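Local coordinates for uncharacterized protein (Legionella pneumophila subsp. pneumophila str. Philadelphia 1, PDB 2PMA), which is of unknown function but probably has a retropepsin-like aspartic protease fold and is related to putative ATP-dependent zinc proteases, at residues Gly6-Ala11 with Leu139-Lys144; Ile14-Thr19 with Tyr60-Glu65; Leu20-Asp25 with Tyr119-Gly124; Ala31-Val36 with Phe51-Lys56; Ile98-Lys103 with Ile129-Ala134. One frame throughout, in Å; residues are numbered along the deposited sequence.

Contact 1. Residues Gly6-Ala11 with Leu139-Lys144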
# COMPACT_ATOMS: atom_id res chain seq x y z
N GLY A 6 -4.09 -12.81 -8.66
CA GLY A 6 -2.76 -13.44 -8.72
C GLY A 6 -1.83 -12.88 -7.62
O GLY A 6 -2.22 -11.98 -6.83
N TYR A 7 -0.60 -13.37 -7.55
CA TYR A 7 0.30 -12.89 -6.52
C TYR A 7 0.93 -11.52 -6.84
O TYR A 7 1.53 -10.89 -5.96
CB TYR A 7 1.36 -13.92 -6.14
CG TYR A 7 2.59 -13.90 -7.03
CD1 TYR A 7 2.59 -14.55 -8.26
CD2 TYR A 7 3.76 -13.26 -6.59
CE1 TYR A 7 3.74 -14.54 -9.07
CE2 TYR A 7 4.89 -13.24 -7.38
CZ TYR A 7 4.88 -13.86 -8.61
OH TYR A 7 6.03 -13.83 -9.36
N VAL A 8 0.81 -11.08 -8.11
CA VAL A 8 1.17 -9.70 -8.47
C VAL A 8 -0.01 -9.13 -9.20
O VAL A 8 -0.58 -9.79 -10.07
CB VAL A 8 2.40 -9.60 -9.40
CG1 VAL A 8 2.76 -8.13 -9.61
CG2 VAL A 8 3.57 -10.33 -8.83
N GLU A 9 -0.38 -7.90 -8.86
CA GLU A 9 -1.50 -7.20 -9.50
C GLU A 9 -1.13 -5.75 -9.66
O GLU A 9 -0.33 -5.24 -8.90
CB GLU A 9 -2.77 -7.27 -8.63
CG GLU A 9 -3.40 -8.69 -8.46
CD GLU A 9 -4.03 -9.21 -9.74
OE1 GLU A 9 -4.23 -8.44 -10.71
OE2 GLU A 9 -4.36 -10.42 -9.80
N LYS A 10 -1.75 -5.05 -10.61
CA LYS A 10 -1.58 -3.59 -10.62
C LYS A 10 -2.61 -3.04 -9.65
O LYS A 10 -3.77 -3.51 -9.61
CB LYS A 10 -1.81 -3.04 -12.03
CG LYS A 10 -0.71 -3.39 -13.04
CD LYS A 10 0.67 -2.82 -12.66
CE LYS A 10 1.64 -2.93 -13.87
NZ LYS A 10 2.95 -2.38 -13.41
N ALA A 11 -2.21 -2.08 -8.83
CA ALA A 11 -3.10 -1.44 -7.86
C ALA A 11 -2.88 0.06 -8.04
O ALA A 11 -1.77 0.49 -8.37
CB ALA A 11 -2.70 -1.82 -6.43
N LEU A 139 -0.99 -17.24 -10.91
CA LEU A 139 -1.51 -16.17 -11.79
C LEU A 139 -0.87 -14.82 -11.49
O LEU A 139 -0.42 -14.60 -10.38
CB LEU A 139 -3.03 -16.03 -11.63
CG LEU A 139 -3.87 -17.30 -11.76
CD1 LEU A 139 -5.33 -16.93 -11.53
CD2 LEU A 139 -3.66 -17.90 -13.14
N THR A 140 -0.83 -13.93 -12.49
CA THR A 140 -0.47 -12.53 -12.23
C THR A 140 -1.39 -11.65 -13.07
O THR A 140 -1.87 -12.09 -14.15
CB THR A 140 1.00 -12.23 -12.65
OG1 THR A 140 1.17 -12.61 -14.01
CG2 THR A 140 2.01 -13.04 -11.80
N PHE A 141 -1.65 -10.44 -12.57
CA PHE A 141 -2.37 -9.41 -13.31
C PHE A 141 -3.74 -9.89 -13.79
O PHE A 141 -4.10 -9.73 -14.96
CB PHE A 141 -1.52 -8.91 -14.46
CG PHE A 141 -0.21 -8.38 -14.02
CD1 PHE A 141 0.97 -9.02 -14.36
CD2 PHE A 141 -0.16 -7.24 -13.21
CE1 PHE A 141 2.19 -8.51 -13.91
CE2 PHE A 141 1.06 -6.72 -12.77
CZ PHE A 141 2.23 -7.37 -13.12
N THR A 142 -4.51 -10.48 -12.87
CA THR A 142 -5.85 -10.97 -13.19
C THR A 142 -6.84 -9.83 -13.42
O THR A 142 -7.88 -10.04 -14.07
CB THR A 142 -6.44 -11.81 -12.08
OG1 THR A 142 -6.61 -10.99 -10.92
CG2 THR A 142 -5.58 -13.04 -11.77
N THR A 143 -6.55 -8.64 -12.87
CA THR A 143 -7.44 -7.50 -13.00
C THR A 143 -7.35 -6.99 -14.44
O THR A 143 -8.14 -6.13 -14.87
CB THR A 143 -7.17 -6.38 -11.95
OG1 THR A 143 -5.80 -5.96 -12.03
CG2 THR A 143 -7.43 -6.91 -10.53
N LYS A 144 -6.35 -7.53 -15.15
CA LYS A 144 -6.25 -7.66 -16.62
C LYS A 144 -5.30 -6.69 -17.30
O LYS A 144 -4.18 -6.48 -16.82
CB LYS A 144 -7.60 -7.79 -17.33
CG LYS A 144 -8.08 -9.24 -17.34
CD LYS A 144 -9.55 -9.38 -17.67
CE LYS A 144 -10.07 -10.73 -17.19
NZ LYS A 144 -11.46 -11.02 -17.67
O HOH W 1 -6.10 -3.29 -10.56
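A type I beta turn near the C-terminus, F141 to K144, presents its backbone N-H groups to the carboxylate of E9. T142 N reaches E9 OE2 at 3.1 Å and T143 N reaches E9 OE1 at 3.2 Å, each on the syn side and somewhat out of the carboxylate plane. The hydroxyl T142 OG1 donates to E9 OE2 over 2.6 Å from above that plane, 35° out of it. The amide G6 N takes the anti lone pair of the same oxygen at 2.7 Å, which leaves OE2 gripped by three donors. The bend at chi2 (-70°) puts CD of E9 back toward the turn although CB leaves in the other direction. These bonds tie the tail that follows strand 133-136 to strand 8-13, which pairs with strands 18-24 and 90-100 in what is probably a retropepsin-like beta fold. Backbone bonds continue the attachment: F141 N to V8 O is short and nearly straight (2.8 Å, 173°), and Y7 N meets L139 O at 3.1 Å. F141 lies alongside V8, its CZ 3.6 Å from V8 CG1, while V8 O sits over one ring face, offset toward the rim. K10 brings CG to 3.8 Å from F141 CE2, at one corner of the ring, and its NZ goes on to S21 OG. At the start of the contact, T140 CG2 rests against Y7 CE1. A water donates to K10 O and also bonds T143 OG1.

Contact 2. Residues Ile14-Thr19 with Tyr60-Glu65. With FMT (formic acid), chain F.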
# COMPACT_ATOMS: atom_id res chain seq x y z
N ILE A 14 -5.21 6.01 -5.72
CA ILE A 14 -6.09 6.88 -6.50
C ILE A 14 -5.88 8.38 -6.28
O ILE A 14 -6.24 9.17 -7.13
CB ILE A 14 -7.55 6.52 -6.31
CG1 ILE A 14 -7.98 6.67 -4.86
CG2 ILE A 14 -7.81 5.07 -6.84
CD1 ILE A 14 -9.49 6.61 -4.69
N ASP A 15 -5.27 8.77 -5.16
CA ASP A 15 -5.13 10.20 -4.87
C ASP A 15 -4.23 10.88 -5.90
O ASP A 15 -4.38 12.08 -6.16
CB ASP A 15 -4.50 10.41 -3.52
CG ASP A 15 -5.44 10.14 -2.40
OD1 ASP A 15 -6.61 9.73 -2.68
OD2 ASP A 15 -5.00 10.33 -1.25
N GLN A 16 -3.31 10.10 -6.45
CA GLN A 16 -2.38 10.61 -7.49
C GLN A 16 -2.50 9.83 -8.80
O GLN A 16 -1.65 9.98 -9.69
CB GLN A 16 -0.92 10.57 -6.95
CG GLN A 16 -0.67 11.61 -5.83
CD GLN A 16 -0.52 13.06 -6.43
OE1 GLN A 16 -1.08 13.38 -7.47
NE2 GLN A 16 0.24 13.87 -5.78
N ASN A 17 -3.58 9.04 -8.94
CA ASN A 17 -3.76 8.15 -10.10
C ASN A 17 -2.47 7.41 -10.42
O ASN A 17 -2.05 7.38 -11.56
CB ASN A 17 -4.20 8.95 -11.33
CG ASN A 17 -5.57 9.61 -11.12
OD1 ASN A 17 -6.58 8.97 -11.30
ND2 ASN A 17 -5.57 10.88 -10.75
N LEU A 18 -1.86 6.84 -9.39
CA LEU A 18 -0.53 6.25 -9.52
C LEU A 18 -0.73 4.74 -9.48
O LEU A 18 -1.10 4.21 -8.44
CB LEU A 18 0.34 6.66 -8.32
CG LEU A 18 1.72 5.95 -8.26
CD1 LEU A 18 2.54 6.22 -9.54
CD2 LEU A 18 2.46 6.46 -7.02
N THR A 19 -0.48 4.09 -10.61
CA THR A 19 -0.63 2.63 -10.70
C THR A 19 0.74 1.96 -10.47
O THR A 19 1.74 2.31 -11.12
CB THR A 19 -1.31 2.23 -12.01
OG1 THR A 19 -2.58 2.88 -12.09
CG2 THR A 19 -1.58 0.71 -12.05
N TYR A 60 5.71 11.14 -6.46
CA TYR A 60 4.27 11.43 -6.23
C TYR A 60 4.09 11.70 -4.74
O TYR A 60 4.43 10.85 -3.93
CB TYR A 60 3.34 10.23 -6.63
CG TYR A 60 3.46 9.95 -8.17
CD1 TYR A 60 2.49 10.41 -9.06
CD2 TYR A 60 4.59 9.32 -8.70
CE1 TYR A 60 2.66 10.23 -10.49
CE2 TYR A 60 4.75 9.09 -10.09
CZ TYR A 60 3.76 9.56 -10.98
OH TYR A 60 3.88 9.39 -12.33
N SER A 61 3.46 12.84 -4.43
CA SER A 61 3.28 13.25 -3.04
C SER A 61 1.87 12.87 -2.56
O SER A 61 0.86 13.05 -3.31
CB SER A 61 3.54 14.76 -2.93
OG SER A 61 3.48 15.16 -1.56
N PHE A 62 1.80 12.31 -1.34
CA PHE A 62 0.53 11.95 -0.74
C PHE A 62 0.42 12.53 0.66
O PHE A 62 1.44 12.83 1.29
CB PHE A 62 0.46 10.43 -0.61
CG PHE A 62 0.39 9.70 -1.91
CD1 PHE A 62 -0.85 9.31 -2.42
CD2 PHE A 62 1.55 9.41 -2.63
CE1 PHE A 62 -0.96 8.65 -3.65
CE2 PHE A 62 1.47 8.72 -3.85
CZ PHE A 62 0.19 8.33 -4.36
N GLU A 63 -0.81 12.62 1.17
CA GLU A 63 -1.01 12.80 2.63
C GLU A 63 -1.94 11.67 3.08
O GLU A 63 -2.88 11.26 2.36
CB GLU A 63 -1.60 14.16 2.95
CG GLU A 63 -0.70 15.33 2.48
CD GLU A 63 -1.18 16.70 2.95
OE1 GLU A 63 -2.33 16.77 3.41
OE2 GLU A 63 -0.39 17.69 2.86
N GLY A 64 -1.67 11.13 4.26
CA GLY A 64 -2.52 10.06 4.79
C GLY A 64 -2.67 10.22 6.29
O GLY A 64 -1.74 10.67 6.95
N GLU A 65 -3.83 9.83 6.81
CA GLU A 65 -4.07 9.87 8.25
C GLU A 65 -3.03 9.00 8.93
O GLU A 65 -2.81 7.88 8.51
CB GLU A 65 -5.47 9.31 8.53
CG GLU A 65 -6.56 10.25 8.08
CD GLU A 65 -7.91 9.55 8.15
OE1 GLU A 65 -8.45 9.22 7.09
OE2 GLU A 65 -8.35 9.28 9.29
C FMT F . -6.78 9.21 3.90
O1 FMT F . -8.01 8.90 4.05
O2 FMT F . -5.89 9.17 4.79
O HOH W 2 -2.97 12.09 -0.91
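Y60 receives L18 CD1 squarely over the centre of one ring face, a CH-pi contact of 3.7 Å to the centroid. L18 CG stands anti to the backbone N (chi1 173°); of the two methyls it carries, CD1 lies over Y60 while CD2 touches both Y60 and F62. Q16 CB touches the same tyrosine at CD1, 4.0 Å away, while the phenol oxygen of Y60 bonds T57. At S61 the backbone carbonyl takes over: its O accepts from Q16 NE2 at 2.7 Å, on a lone pair in the carbonyl plane and close to the plane of the amide. F62 comes next, with Q16 CG over one face at 3.9 Å from the centroid, offset toward the rim. The Q16 amide plane is turned 86° from the ring, and L18 CD2 approaches in the ring plane at the edge, 4.0 Å from F62 CZ. E63 N donates over 3.0 Å to a water, which itself donates to D15 OD2 at 2.7 Å; the other oxygen of D15 is held by N97. Farther on, E65 N bonds O2 of a formic acid molecule, probably from the crystallisation liquor, at 3.0 Å. The turn packed on Y60-E63 joins strands 8-13 and 18-24, and N17 and L18, both facing L13, form the G1 beta bulge of that beta hairpin.

Contact 3. Residues Leu20-Asp25 with Tyr119-Gly124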
# COMPACT_ATOMS: atom_id res chain seq x y z
N LEU A 20 0.79 1.03 -9.53
CA LEU A 20 2.03 0.34 -9.15
C LEU A 20 1.82 -1.17 -9.22
O LEU A 20 0.67 -1.65 -9.08
CB LEU A 20 2.40 0.68 -7.70
CG LEU A 20 2.64 2.15 -7.35
CD1 LEU A 20 2.98 2.27 -5.88
CD2 LEU A 20 3.78 2.69 -8.22
N SER A 21 2.89 -1.91 -9.47
CA SER A 21 2.83 -3.38 -9.27
C SER A 21 2.82 -3.67 -7.78
O SER A 21 3.63 -3.11 -7.02
CB SER A 21 4.05 -4.05 -9.91
OG SER A 21 3.85 -4.08 -11.29
N ALA A 22 1.88 -4.49 -7.33
CA ALA A 22 1.73 -4.79 -5.92
C ALA A 22 1.88 -6.31 -5.78
O ALA A 22 1.34 -7.05 -6.60
CB ALA A 22 0.35 -4.35 -5.41
N LYS A 23 2.62 -6.76 -4.78
CA LYS A 23 2.66 -8.18 -4.48
C LYS A 23 1.63 -8.48 -3.42
O LYS A 23 1.52 -7.78 -2.42
CB LYS A 23 4.06 -8.61 -4.01
CG LYS A 23 4.18 -10.11 -3.77
CD LYS A 23 5.61 -10.58 -3.76
CE LYS A 23 6.29 -10.14 -2.47
NZ LYS A 23 7.61 -10.88 -2.33
N LEU A 24 0.84 -9.53 -3.65
CA LEU A 24 -0.17 -9.95 -2.66
C LEU A 24 0.45 -11.11 -1.89
O LEU A 24 0.74 -12.18 -2.46
CB LEU A 24 -1.46 -10.37 -3.37
CG LEU A 24 -2.40 -9.24 -3.81
CD1 LEU A 24 -1.75 -8.34 -4.85
CD2 LEU A 24 -3.72 -9.83 -4.37
N ASP A 25 0.70 -10.86 -0.60
CA ASP A 25 1.61 -11.65 0.21
C ASP A 25 0.85 -12.19 1.41
O ASP A 25 0.68 -11.50 2.41
CB ASP A 25 2.75 -10.74 0.69
CG ASP A 25 3.83 -11.48 1.48
OD1 ASP A 25 3.65 -12.66 1.84
OD2 ASP A 25 4.90 -10.89 1.71
N TYR A 119 8.84 -5.01 -5.94
CA TYR A 119 7.48 -4.43 -5.96
C TYR A 119 7.36 -3.33 -4.90
O TYR A 119 7.61 -3.57 -3.72
CB TYR A 119 6.45 -5.52 -5.66
CG TYR A 119 6.60 -6.69 -6.60
CD1 TYR A 119 7.20 -7.87 -6.18
CD2 TYR A 119 6.21 -6.58 -7.93
CE1 TYR A 119 7.35 -8.94 -7.06
CE2 TYR A 119 6.38 -7.63 -8.82
CZ TYR A 119 6.94 -8.81 -8.37
OH TYR A 119 7.10 -9.83 -9.27
N PRO A 120 7.01 -2.12 -5.34
CA PRO A 120 6.95 -0.97 -4.44
C PRO A 120 5.83 -1.05 -3.39
O PRO A 120 5.91 -0.34 -2.38
CB PRO A 120 6.72 0.23 -5.41
CG PRO A 120 6.10 -0.36 -6.58
CD PRO A 120 6.66 -1.75 -6.74
N LEU A 121 4.81 -1.88 -3.63
CA LEU A 121 3.65 -1.97 -2.73
C LEU A 121 3.47 -3.45 -2.40
O LEU A 121 3.51 -4.29 -3.30
CB LEU A 121 2.39 -1.44 -3.44
CG LEU A 121 1.05 -1.52 -2.67
CD1 LEU A 121 1.11 -0.82 -1.30
CD2 LEU A 121 -0.13 -0.96 -3.52
N LEU A 122 3.30 -3.76 -1.12
CA LEU A 122 3.02 -5.15 -0.73
C LEU A 122 1.67 -5.10 -0.01
O LEU A 122 1.49 -4.29 0.91
CB LEU A 122 4.13 -5.62 0.18
CG LEU A 122 4.16 -7.07 0.67
CD1 LEU A 122 5.60 -7.39 1.09
CD2 LEU A 122 3.17 -7.29 1.83
N LEU A 123 0.73 -5.95 -0.41
CA LEU A 123 -0.57 -6.04 0.24
C LEU A 123 -0.57 -7.34 1.02
O LEU A 123 -0.39 -8.40 0.45
CB LEU A 123 -1.67 -6.04 -0.84
CG LEU A 123 -1.71 -4.79 -1.71
CD1 LEU A 123 -2.84 -4.99 -2.74
CD2 LEU A 123 -1.95 -3.50 -0.83
N GLY A 124 -0.75 -7.25 2.34
CA GLY A 124 -0.70 -8.42 3.19
C GLY A 124 -2.10 -8.93 3.45
O GLY A 124 -3.04 -8.55 2.74
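A22-L24 and L121-L123 pair as parallel strands, A22 beside L121, K23 beside L122 and L24 beside L123, their short axes 34° apart. The pairing is consistent with a retropepsin-like fold: strand 20-24 is followed by Asp-Thr-Gly from D25, strand 121-123 by G124, the N-cap of helix 125-130. Asp-Thr-Gly is the signature sequence of aspartic proteases; whether D25 acts in that way here is not established. K23 bonds through both backbone polar atoms, K23 N to L121 O at 3.0 Å and L123 N to K23 O at 2.8 Å. The next rung, D25 N to L123 O, measures 2.9 Å. On the face carrying A22 and L24, A22 CB meets L121 CD2 at 3.9 Å and the CD1 methyls of L24 and L123 touch, the two leucines lying side by side. K23 crosses Y119 at about a right angle on the other face, its CB 3.9 Å from CD1, while S21 CB lies in plane at the ring edge. P120 CD covers S21 O at 3.3 Å, a buried carbonyl with no polar partner in the model. D25 OD1 is bonded by G27 N, and D25 OD2 faces L122 CD1 at 3.6 Å.

Contact 4. Residues Ala31-Val36 with Phe51-Lys56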
# COMPACT_ATOMS: atom_id res chain seq x y z
N ALA A 31 0.32 -4.31 5.17
CA ALA A 31 0.70 -3.83 3.81
C ALA A 31 1.84 -2.82 3.99
O ALA A 31 1.97 -2.22 5.07
CB ALA A 31 -0.51 -3.17 3.13
N SER A 32 2.69 -2.65 2.97
CA SER A 32 3.83 -1.75 3.09
C SER A 32 4.07 -1.09 1.75
O SER A 32 3.80 -1.67 0.68
CB SER A 32 5.10 -2.48 3.55
OG SER A 32 5.40 -3.56 2.70
N LEU A 33 4.56 0.14 1.81
CA LEU A 33 4.80 0.94 0.63
C LEU A 33 6.09 1.72 0.83
O LEU A 33 6.26 2.40 1.88
CB LEU A 33 3.64 1.97 0.51
CG LEU A 33 3.75 3.05 -0.59
CD1 LEU A 33 3.73 2.46 -2.05
CD2 LEU A 33 2.59 4.06 -0.46
N HIS A 34 7.01 1.65 -0.12
CA HIS A 34 8.23 2.45 0.03
C HIS A 34 7.92 3.93 -0.17
O HIS A 34 7.32 4.35 -1.17
CB HIS A 34 9.35 1.99 -0.89
CG HIS A 34 10.58 2.84 -0.78
ND1 HIS A 34 11.19 3.41 -1.87
CD2 HIS A 34 11.28 3.26 0.30
CE1 HIS A 34 12.24 4.11 -1.47
NE2 HIS A 34 12.30 4.06 -0.16
N ALA A 35 8.31 4.75 0.81
CA ALA A 35 8.00 6.15 0.74
C ALA A 35 9.19 6.85 1.38
O ALA A 35 9.86 6.31 2.27
CB ALA A 35 6.71 6.48 1.52
N VAL A 36 9.45 8.03 0.89
CA VAL A 36 10.56 8.89 1.43
C VAL A 36 10.08 10.30 1.82
O VAL A 36 8.95 10.68 1.49
CB VAL A 36 11.71 8.99 0.39
CG1 VAL A 36 12.24 7.56 0.05
CG2 VAL A 36 11.23 9.64 -0.91
N PHE A 51 4.11 12.33 2.49
CA PHE A 51 5.20 11.49 2.07
C PHE A 51 5.27 11.40 0.56
O PHE A 51 4.27 11.68 -0.15
CB PHE A 51 5.04 10.06 2.69
CG PHE A 51 3.75 9.35 2.30
CD1 PHE A 51 2.56 9.53 3.04
CD2 PHE A 51 3.74 8.46 1.21
CE1 PHE A 51 1.38 8.85 2.71
CE2 PHE A 51 2.58 7.79 0.84
CZ PHE A 51 1.38 7.96 1.59
N THR A 52 6.44 11.02 0.08
CA THR A 52 6.67 10.86 -1.36
C THR A 52 6.78 9.39 -1.69
O THR A 52 7.54 8.61 -1.03
CB THR A 52 7.92 11.70 -1.74
OG1 THR A 52 7.58 13.07 -1.52
CG2 THR A 52 8.35 11.51 -3.21
N VAL A 53 6.11 8.96 -2.76
CA VAL A 53 6.48 7.71 -3.41
C VAL A 53 7.36 7.94 -4.65
O VAL A 53 6.90 8.54 -5.63
CB VAL A 53 5.19 6.94 -3.83
CG1 VAL A 53 5.56 5.59 -4.56
CG2 VAL A 53 4.29 6.73 -2.60
N PRO A 54 8.62 7.47 -4.63
CA PRO A 54 9.52 7.65 -5.78
C PRO A 54 9.29 6.55 -6.82
O PRO A 54 9.03 5.41 -6.45
CB PRO A 54 10.92 7.57 -5.18
CG PRO A 54 10.75 6.73 -3.88
CD PRO A 54 9.27 6.82 -3.46
N THR A 55 9.29 6.90 -8.10
CA THR A 55 9.10 5.87 -9.13
C THR A 55 10.00 6.18 -10.31
O THR A 55 10.65 7.24 -10.35
CB THR A 55 7.64 5.85 -9.70
OG1 THR A 55 7.47 6.99 -10.54
CG2 THR A 55 6.57 5.91 -8.59
N LYS A 56 10.01 5.29 -11.30
CA LYS A 56 10.73 5.58 -12.54
C LYS A 56 10.16 6.77 -13.33
O LYS A 56 10.86 7.38 -14.15
CB LYS A 56 10.79 4.32 -13.42
CG LYS A 56 11.61 3.23 -12.76
CD LYS A 56 13.09 3.62 -12.66
CE LYS A 56 13.66 3.40 -11.24
NZ LYS A 56 13.24 2.10 -10.59
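L33 turns its CD2 methyl into the angle between F51 and V53, 4.0 Å from F51 CE2 and 3.8 Å from V53 CG2. It crosses both side chains at about a right angle. Next to it A35 CB lies 3.6 Å from F51 CD2. F51 CG stands between its own backbone N and carbonyl carbon (chi1 59°), a position beside A35, whose CB also lies 3.4 Å from T52 O. The backbones come together at V36 and T52, an antiparallel hydrogen-bonded pair: V36 N donates to T52 O at 2.8 Å, in the carbonyl plane, and T52 N returns a bond to V36 O at 2.9 Å. T52 O is also approached by A35 CA at 3.1 Å, a CA-H...O contact. The side chains of the pair share one face of the sheet, where V36 CG2 sits against T52 CB and leans toward P54 CG as well. P54 CG in turn packs against the imidazole of H34, 3.9 Å from its CE1, the two side chains crossing at about a right angle. Away from the pair, toward L33 and T55, the strands diverge, the short axes of 31-34 and 51-55 making an angle of 74°. Strands 31-43 and 46-55 form a beta hairpin, and L33 reaches onward to L20 of strand 18-24. V53 touches L18 of that strand and F62 of strand 58-71, while A35 and F51 both rest on L111 of strand 103-112.

Contact 5. Residues Ile98-Lys103 with Ile129-Ala134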
# COMPACT_ATOMS: atom_id res chain seq x y z
N ILE A 98 -6.78 2.84 -2.14
CA ILE A 98 -6.18 1.94 -3.14
C ILE A 98 -7.27 1.23 -3.94
O ILE A 98 -8.24 0.71 -3.37
CB ILE A 98 -5.33 0.84 -2.47
CG1 ILE A 98 -4.16 1.48 -1.72
CG2 ILE A 98 -4.78 -0.16 -3.51
CD1 ILE A 98 -3.36 0.52 -0.90
N LYS A 99 -7.09 1.22 -5.27
CA LYS A 99 -8.02 0.55 -6.16
C LYS A 99 -7.36 -0.73 -6.70
O LYS A 99 -6.21 -0.71 -7.13
CB LYS A 99 -8.42 1.51 -7.29
CG LYS A 99 -9.34 0.90 -8.36
CD LYS A 99 -9.69 1.96 -9.38
CE LYS A 99 -10.95 1.60 -10.14
NZ LYS A 99 -10.67 0.51 -11.11
N LEU A 100 -8.08 -1.84 -6.63
CA LEU A 100 -7.61 -3.13 -7.15
C LEU A 100 -8.78 -3.65 -7.98
O LEU A 100 -9.85 -3.94 -7.43
CB LEU A 100 -7.29 -4.09 -6.00
CG LEU A 100 -6.93 -5.55 -6.36
CD1 LEU A 100 -5.65 -5.57 -7.15
CD2 LEU A 100 -6.77 -6.36 -5.05
N GLY A 101 -8.59 -3.74 -9.30
CA GLY A 101 -9.70 -4.07 -10.20
C GLY A 101 -10.75 -2.98 -10.07
O GLY A 101 -10.41 -1.79 -10.11
N ASP A 102 -12.01 -3.37 -9.86
CA ASP A 102 -13.07 -2.38 -9.73
C ASP A 102 -13.38 -2.00 -8.27
O ASP A 102 -14.40 -1.36 -8.00
CB ASP A 102 -14.37 -2.89 -10.39
CG ASP A 102 -14.22 -3.05 -11.90
OD1 ASP A 102 -13.73 -2.10 -12.55
OD2 ASP A 102 -14.57 -4.14 -12.41
N LYS A 103 -12.53 -2.40 -7.34
CA LYS A 103 -12.84 -2.22 -5.92
C LYS A 103 -11.90 -1.15 -5.38
O LYS A 103 -10.71 -1.18 -5.68
CB LYS A 103 -12.56 -3.54 -5.15
CG LYS A 103 -13.51 -4.68 -5.46
CD LYS A 103 -13.09 -5.94 -4.65
CE LYS A 103 -13.95 -7.14 -4.98
NZ LYS A 103 -13.35 -8.36 -4.33
N ILE A 129 -7.93 -9.36 2.71
CA ILE A 129 -9.25 -9.56 3.33
C ILE A 129 -10.17 -8.36 3.08
O ILE A 129 -11.35 -8.55 2.76
CB ILE A 129 -9.12 -9.91 4.83
CG1 ILE A 129 -8.44 -11.28 4.98
CG2 ILE A 129 -10.50 -9.96 5.53
CD1 ILE A 129 -7.83 -11.54 6.38
N ASP A 130 -9.63 -7.13 3.20
CA ASP A 130 -10.42 -5.92 2.89
C ASP A 130 -11.02 -5.99 1.48
O ASP A 130 -12.18 -5.58 1.26
CB ASP A 130 -9.57 -4.65 2.98
CG ASP A 130 -9.13 -4.31 4.38
OD1 ASP A 130 -9.79 -4.76 5.35
OD2 ASP A 130 -8.12 -3.56 4.51
N PHE A 131 -10.24 -6.53 0.54
CA PHE A 131 -10.72 -6.74 -0.84
C PHE A 131 -11.48 -8.06 -1.06
O PHE A 131 -11.86 -8.37 -2.19
CB PHE A 131 -9.54 -6.66 -1.82
CG PHE A 131 -9.05 -5.25 -2.05
CD1 PHE A 131 -9.80 -4.36 -2.83
CD2 PHE A 131 -7.86 -4.81 -1.47
CE1 PHE A 131 -9.34 -3.03 -3.03
CE2 PHE A 131 -7.39 -3.49 -1.67
CZ PHE A 131 -8.12 -2.61 -2.45
N ASN A 132 -11.71 -8.80 0.02
CA ASN A 132 -12.43 -10.10 -0.02
C ASN A 132 -11.85 -11.08 -1.04
O ASN A 132 -12.58 -11.77 -1.76
CB ASN A 132 -13.93 -9.85 -0.25
CG ASN A 132 -14.80 -11.01 0.24
OD1 ASN A 132 -14.36 -11.85 1.04
ND2 ASN A 132 -16.05 -11.05 -0.23
N GLY A 133 -10.52 -11.13 -1.10
CA GLY A 133 -9.83 -11.93 -2.08
C GLY A 133 -9.17 -13.19 -1.56
O GLY A 133 -8.95 -13.34 -0.35
N ALA A 134 -8.96 -14.13 -2.49
CA ALA A 134 -8.03 -15.22 -2.31
C ALA A 134 -6.90 -15.04 -3.35
O ALA A 134 -7.09 -14.35 -4.37
CB ALA A 134 -8.74 -16.60 -2.52
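K103 runs past F131 in the opposite direction, and its side chain can be followed from the ring to the main-chain carbonyl. CB lies 3.7 Å from F131 CD1. The chain runs extended beyond CG; CD is 3.7 Å from F131 O, and CE keeps the same neighbour. At the tip NZ donates to F131 O over a short 2.6 Å, tilted 21° from the carbonyl plane; the same ammonium also bonds N2 OD1 and Y5 OH, so its polar contacts reach strand 3-6 and the N-terminus. The F131 ring is covered on one face by L100, whose CB stands 4.0 Å from the centroid in a CH-pi contact, offset toward the rim, with L100 CD2 3.9 Å from F131 CG. At its edge, in plane, I98 O comes within 3.4 Å of F131 CZ. R105 and I107 of strand 103-112 add to the surroundings of the phenylalanine. L100 to K103 is a type II' beta turn, the tight connection of the hairpin between strands 90-100 and 103-112. Facing it, helix 125-130 ends in a Schellman motif, with N132 at positive phi; the contact packs F131, at the helix end, against the strand ends that flank the hairpin turn.

All five contacts belong to one mixed, curled sheet or its margins. Contact 1 closes the longest loop, joining the two ends of the chain, and the other four are nested inside. Contacts 2 and 3 share strand 18-24 and alternate along the chain, their centres 15 Å apart. Contact 4 lies within the loops of both and touches both: strand 31-43 neighbours strand 121-123, and strand 46-55 neighbours strand 58-71. Contacts 5 and 4 have centres about 20 Å apart, on opposite sides of the chain's centre; contacts 5 and 1, meeting through L100 and E9, have centres about 11 Å apart. Contact 3 lies nearest the chain's centre, flanked by strands 8-13 and 31-43, consistent with a retropepsin-like fold.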